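Long-range contact in glutamine synthetase (Helicobacter pylori, PDB 5ZLI), which is a type I-beta glutamine synthetase, a twelve-subunit assembly whose chains join a beta-Grasp domain to a larger catalytic domain: residues B[337-351]-B[397-409]. Numbering follows the deposited sequence.
Sequences EAPSILTYSANNRSA and DPGEAMDINLFKL
The Y344 ring is packed on one face by A401, whose CB comes within 3.4 Å of Y344 CE2. At the ring's edge, in plane, lies G399 O, placed to accept a hydrogen bond from Y344 OH; that bond is modelled too short, so its detail is doubtful at 2.8 Å resolution. Y344 CG stands between backbone N and carbonyl carbon (chi1 56°), which sends the ring across to the loop 397-401, hydroxyl end foremost; L308 and L305 of helix 302-313 pack on Y344 and P398 respectively. Next along, M402 N makes a weak, long hydrogen bond to Y344 O (3.4 Å).

F407 presents a face to S350, with S350 CB 4.0 Å from the ring centroid and 17° off the normal, a CH-pi contact. Its edge is turned to A338 O, near the ring plane, and I70 of a second subunit packs on the same side chain. L406 splits its methyls: CD2 lies 3.6 Å from I341 CB and 4.1 Å from A351 CB, while CD1 lies 3.6 Å from N348 ND2. N348 ND2 donates to I404 O at 3.0 Å (N-H...O angle 162°), and the acceptor lies close to the amide plane.

The loop between helices 377-393 and 411-415 thus lies beside strand 341-346, which pairs in parallel with 351-355, and along the turn after it. N348 satisfies the carbonyl of I404, Y344 OH probably does the same for G399 despite its doubtful length, and a tyrosine, a leucine and a phenylalanine supply apolar packing. This is consistent with a loop held on the strand mainly by side chains; the one backbone bond across, M402 N to Y344 O, is weak.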
loop_
_atom_site.group_PDB
_atom_site.type_symbol
_atom_site.label_atom_id
_atom_site.label_comp_id
_atom_site.label_asym_id
_atom_site.label_seq_id
_atom_site.Cartn_x
_atom_site.Cartn_y
_atom_site.Cartn_z
ATOM N N GLU B 337 9.324 -45.872 -11.320
ATOM C CA GLU B 337 8.755 -47.142 -10.874
ATOM C C GLU B 337 7.364 -47.372 -11.473
ATOM O O GLU B 337 6.514 -48.052 -10.886
ATOM C CB GLU B 337 8.771 -47.195 -9.343
ATOM C CG GLU B 337 10.244 -47.230 -8.928
ATOM C CD GLU B 337 10.510 -47.062 -7.453
ATOM O OE1 GLU B 337 9.553 -47.154 -6.636
ATOM O OE2 GLU B 337 11.703 -46.794 -7.126
ATOM N N ALA B 338 7.147 -46.808 -12.673
ATOM C CA ALA B 338 5.950 -46.950 -13.474
ATOM C C ALA B 338 6.231 -47.808 -14.698
ATOM O O ALA B 338 7.183 -47.527 -15.444
ATOM C CB ALA B 338 5.435 -45.577 -13.913
ATOM N N PRO B 339 5.411 -48.831 -14.946
ATOM C CA PRO B 339 5.646 -49.718 -16.092
ATOM C C PRO B 339 5.371 -49.065 -17.439
ATOM O O PRO B 339 4.311 -48.472 -17.660
ATOM C CB PRO B 339 4.668 -50.864 -15.844
ATOM C CG PRO B 339 3.578 -50.245 -15.032
ATOM C CD PRO B 339 4.271 -49.282 -14.130
ATOM N N SER B 340 6.347 -49.204 -18.351
ATOM C CA SER B 340 6.135 -49.032 -19.781
ATOM C C SER B 340 6.305 -50.338 -20.560
ATOM O O SER B 340 5.918 -50.390 -21.739
ATOM C CB SER B 340 7.094 -47.962 -20.346
ATOM O OG SER B 340 6.749 -47.573 -21.676
ATOM N N ILE B 341 6.817 -51.399 -19.923
ATOM C CA ILE B 341 7.131 -52.668 -20.577
ATOM C C ILE B 341 6.267 -53.760 -19.944
ATOM O O ILE B 341 6.238 -53.898 -18.716
ATOM C CB ILE B 341 8.623 -53.034 -20.432
ATOM C CG1 ILE B 341 9.543 -51.890 -20.871
ATOM C CG2 ILE B 341 8.950 -54.280 -21.251
ATOM C CD1 ILE B 341 9.533 -51.608 -22.336
ATOM N N LEU B 342 5.609 -54.562 -20.786
ATOM C CA LEU B 342 4.613 -55.541 -20.339
ATOM C C LEU B 342 5.242 -56.921 -20.134
ATOM O O LEU B 342 5.023 -57.864 -20.896
ATOM C CB LEU B 342 3.472 -55.610 -21.347
ATOM C CG LEU B 342 2.502 -54.447 -21.437
ATOM C CD1 LEU B 342 1.654 -54.607 -22.689
ATOM C CD2 LEU B 342 1.647 -54.449 -20.180
ATOM N N THR B 343 5.959 -57.069 -19.026
ATOM C CA THR B 343 6.508 -58.365 -18.654
ATOM C C THR B 343 6.353 -58.544 -17.150
ATOM O O THR B 343 5.929 -57.638 -16.434
ATOM C CB THR B 343 7.975 -58.510 -19.092
ATOM O OG1 THR B 343 8.188 -57.783 -20.310
ATOM C CG2 THR B 343 8.295 -59.973 -19.355
ATOM N N TYR B 344 6.686 -59.729 -16.671
ATOM C CA TYR B 344 6.623 -60.052 -15.254
ATOM C C TYR B 344 8.026 -60.339 -14.728
ATOM O O TYR B 344 8.924 -60.721 -15.485
ATOM C CB TYR B 344 5.672 -61.264 -15.022
ATOM C CG TYR B 344 6.046 -62.523 -15.840
ATOM C CD1 TYR B 344 5.784 -62.593 -17.217
ATOM C CD2 TYR B 344 6.679 -63.624 -15.249
ATOM C CE1 TYR B 344 6.135 -63.713 -17.967
ATOM C CE2 TYR B 344 7.034 -64.744 -15.999
ATOM C CZ TYR B 344 6.754 -64.781 -17.351
ATOM O OH TYR B 344 7.099 -65.886 -18.099
ATOM N N SER B 345 8.215 -60.127 -13.426
ATOM C CA SER B 345 9.473 -60.470 -12.768
ATOM C C SER B 345 9.278 -60.388 -11.265
ATOM O O SER B 345 8.535 -59.538 -10.775
ATOM C CB SER B 345 10.625 -59.556 -13.204
ATOM O OG SER B 345 10.958 -59.814 -14.551
ATOM N N ALA B 346 9.941 -61.279 -10.544
ATOM C CA ALA B 346 9.913 -61.201 -9.097
ATOM C C ALA B 346 10.810 -60.062 -8.642
ATOM O O ALA B 346 11.899 -59.848 -9.189
ATOM C CB ALA B 346 10.347 -62.520 -8.468
ATOM N N ASN B 347 10.327 -59.313 -7.646
ATOM C CA ASN B 347 11.098 -58.240 -7.038
ATOM C C ASN B 347 11.452 -57.129 -8.034
ATOM O O ASN B 347 12.478 -56.458 -7.889
ATOM C CB ASN B 347 12.372 -58.813 -6.420
ATOM C CG ASN B 347 12.135 -60.139 -5.769
ATOM O OD1 ASN B 347 11.222 -60.289 -4.955
ATOM N ND2 ASN B 347 12.877 -61.153 -6.216
ATOM N N ASN B 348 10.651 -56.927 -9.077
ATOM C CA ASN B 348 10.997 -55.981 -10.126
ATOM C C ASN B 348 9.926 -54.903 -10.247
ATOM O O ASN B 348 8.782 -55.194 -10.605
ATOM C CB ASN B 348 11.180 -56.725 -11.442
ATOM C CG ASN B 348 11.959 -55.938 -12.468
ATOM O OD1 ASN B 348 11.831 -54.721 -12.576
ATOM N ND2 ASN B 348 12.777 -56.645 -13.244
ATOM N N ARG B 349 10.305 -53.652 -9.996
ATOM C CA ARG B 349 9.377 -52.530 -10.092
ATOM C C ARG B 349 9.477 -51.786 -11.407
ATOM O O ARG B 349 8.786 -50.775 -11.580
ATOM C CB ARG B 349 9.568 -51.550 -8.925
ATOM C CG ARG B 349 9.323 -52.202 -7.616
ATOM C CD ARG B 349 8.978 -51.182 -6.596
ATOM N NE ARG B 349 8.165 -51.742 -5.521
ATOM C CZ ARG B 349 8.540 -52.674 -4.653
ATOM N NH1 ARG B 349 9.747 -53.204 -4.719
ATOM N NH2 ARG B 349 7.686 -53.083 -3.713
ATOM N N SER B 350 10.311 -52.261 -12.333
ATOM C CA SER B 350 10.261 -51.810 -13.710
ATOM C C SER B 350 9.257 -52.598 -14.554
ATOM O O SER B 350 8.882 -52.136 -15.644
ATOM C CB SER B 350 11.657 -51.904 -14.320
ATOM O OG SER B 350 12.166 -53.215 -14.186
ATOM N N ALA B 351 8.782 -53.741 -14.070
ATOM C CA ALA B 351 7.890 -54.591 -14.843
ATOM C C ALA B 351 6.423 -54.201 -14.670
ATOM O O ALA B 351 6.037 -53.566 -13.682
ATOM C CB ALA B 351 8.097 -56.053 -14.455
ATOM N N ASP B 397 0.160 -68.568 -22.790
ATOM C CA ASP B 397 1.514 -68.458 -22.250
ATOM C C ASP B 397 1.862 -66.980 -22.071
ATOM O O ASP B 397 1.738 -66.201 -23.022
ATOM C CB ASP B 397 2.518 -69.129 -23.207
ATOM C CG ASP B 397 3.839 -69.480 -22.546
ATOM O OD1 ASP B 397 4.094 -70.689 -22.376
ATOM O OD2 ASP B 397 4.628 -68.575 -22.199
ATOM N N PRO B 398 2.311 -66.557 -20.891
ATOM C CA PRO B 398 2.655 -65.151 -20.694
ATOM C C PRO B 398 4.026 -64.785 -21.222
ATOM O O PRO B 398 4.430 -63.625 -21.086
ATOM C CB PRO B 398 2.624 -65.014 -19.165
ATOM C CG PRO B 398 3.075 -66.333 -18.692
ATOM C CD PRO B 398 2.543 -67.352 -19.674
ATOM N N GLY B 399 4.673 -65.734 -21.898
ATOM C CA GLY B 399 6.012 -65.541 -22.406
ATOM C C GLY B 399 7.072 -65.744 -21.337
ATOM O O GLY B 399 6.929 -66.565 -20.418
ATOM N N GLU B 400 8.159 -64.981 -21.474
ATOM C CA GLU B 400 9.354 -65.148 -20.655
ATOM C C GLU B 400 9.533 -63.939 -19.750
ATOM O O GLU B 400 9.316 -62.803 -20.177
ATOM C CB GLU B 400 10.610 -65.333 -21.518
ATOM C CG GLU B 400 11.789 -66.009 -20.810
ATOM C CD GLU B 400 11.793 -67.531 -20.962
ATOM O OE1 GLU B 400 10.866 -68.066 -21.615
ATOM O OE2 GLU B 400 12.723 -68.191 -20.432
ATOM N N ALA B 401 9.912 -64.197 -18.499
ATOM C CA ALA B 401 10.168 -63.122 -17.555
ATOM C C ALA B 401 11.438 -62.380 -17.949
ATOM O O ALA B 401 12.372 -62.958 -18.516
ATOM C CB ALA B 401 10.292 -63.683 -16.140
ATOM N N MET B 402 11.479 -61.089 -17.627
ATOM C CA MET B 402 12.637 -60.238 -17.907
ATOM C C MET B 402 13.194 -59.699 -16.606
ATOM O O MET B 402 12.633 -58.767 -16.030
ATOM C CB MET B 402 12.313 -59.094 -18.853
ATOM C CG MET B 402 12.113 -59.519 -20.269
ATOM S SD MET B 402 11.634 -58.134 -21.298
ATOM C CE MET B 402 11.693 -58.933 -22.897
ATOM N N ASP B 403 14.287 -60.289 -16.148
ATOM C CA ASP B 403 14.931 -59.879 -14.905
ATOM C C ASP B 403 16.094 -58.935 -15.201
ATOM O O ASP B 403 17.262 -59.220 -14.952
ATOM C CB ASP B 403 15.353 -61.114 -14.120
ATOM C CG ASP B 403 14.191 -62.067 -13.914
ATOM O OD1 ASP B 403 13.068 -61.648 -14.276
ATOM O OD2 ASP B 403 14.374 -63.206 -13.401
ATOM N N ILE B 404 15.730 -57.844 -15.869
ATOM C CA ILE B 404 16.612 -56.713 -16.126
ATOM C C ILE B 404 15.988 -55.435 -15.544
ATOM O O ILE B 404 14.882 -55.431 -14.997
ATOM C CB ILE B 404 16.950 -56.536 -17.627
ATOM C CG1 ILE B 404 15.682 -56.505 -18.499
ATOM C CG2 ILE B 404 17.949 -57.602 -18.088
ATOM C CD1 ILE B 404 15.338 -55.113 -19.014
ATOM N N ASN B 405 16.769 -54.358 -15.594
ATOM C CA ASN B 405 16.254 -53.007 -15.374
ATOM C C ASN B 405 15.521 -52.580 -16.641
ATOM O O ASN B 405 16.142 -52.183 -17.634
ATOM C CB ASN B 405 17.403 -52.065 -15.027
ATOM C CG ASN B 405 16.947 -50.659 -14.738
ATOM O OD1 ASN B 405 15.836 -50.267 -15.075
ATOM N ND2 ASN B 405 17.813 -49.887 -14.088
ATOM N N LEU B 406 14.190 -52.641 -16.609
ATOM C CA LEU B 406 13.449 -52.454 -17.847
ATOM C C LEU B 406 13.586 -51.031 -18.386
ATOM O O LEU B 406 13.613 -50.839 -19.608
ATOM C CB LEU B 406 11.984 -52.837 -17.633
ATOM C CG LEU B 406 11.694 -54.350 -17.636
ATOM C CD1 LEU B 406 12.319 -55.118 -16.505
ATOM C CD2 LEU B 406 10.215 -54.604 -17.668
ATOM N N PHE B 407 13.742 -50.033 -17.510
ATOM C CA PHE B 407 13.949 -48.653 -17.951
ATOM C C PHE B 407 15.312 -48.397 -18.596
ATOM O O PHE B 407 15.526 -47.292 -19.111
ATOM C CB PHE B 407 13.756 -47.689 -16.780
ATOM C CG PHE B 407 12.464 -47.888 -16.036
ATOM C CD1 PHE B 407 11.262 -48.042 -16.722
ATOM C CD2 PHE B 407 12.446 -47.947 -14.647
ATOM C CE1 PHE B 407 10.056 -48.228 -16.026
ATOM C CE2 PHE B 407 11.245 -48.149 -13.948
ATOM C CZ PHE B 407 10.052 -48.286 -14.642
ATOM N N LYS B 408 16.231 -49.371 -18.586
ATOM C CA LYS B 408 17.532 -49.202 -19.221
ATOM C C LYS B 408 17.545 -49.605 -20.697
ATOM O O LYS B 408 18.516 -49.289 -21.394
ATOM C CB LYS B 408 18.605 -49.988 -18.442
ATOM N N LEU B 409 16.478 -50.242 -21.193
ATOM C CA LEU B 409 16.433 -50.748 -22.566
ATOM C C LEU B 409 16.237 -49.625 -23.584
ATOM O O LEU B 409 15.427 -48.723 -23.373
ATOM C CB LEU B 409 15.309 -51.783 -22.701
#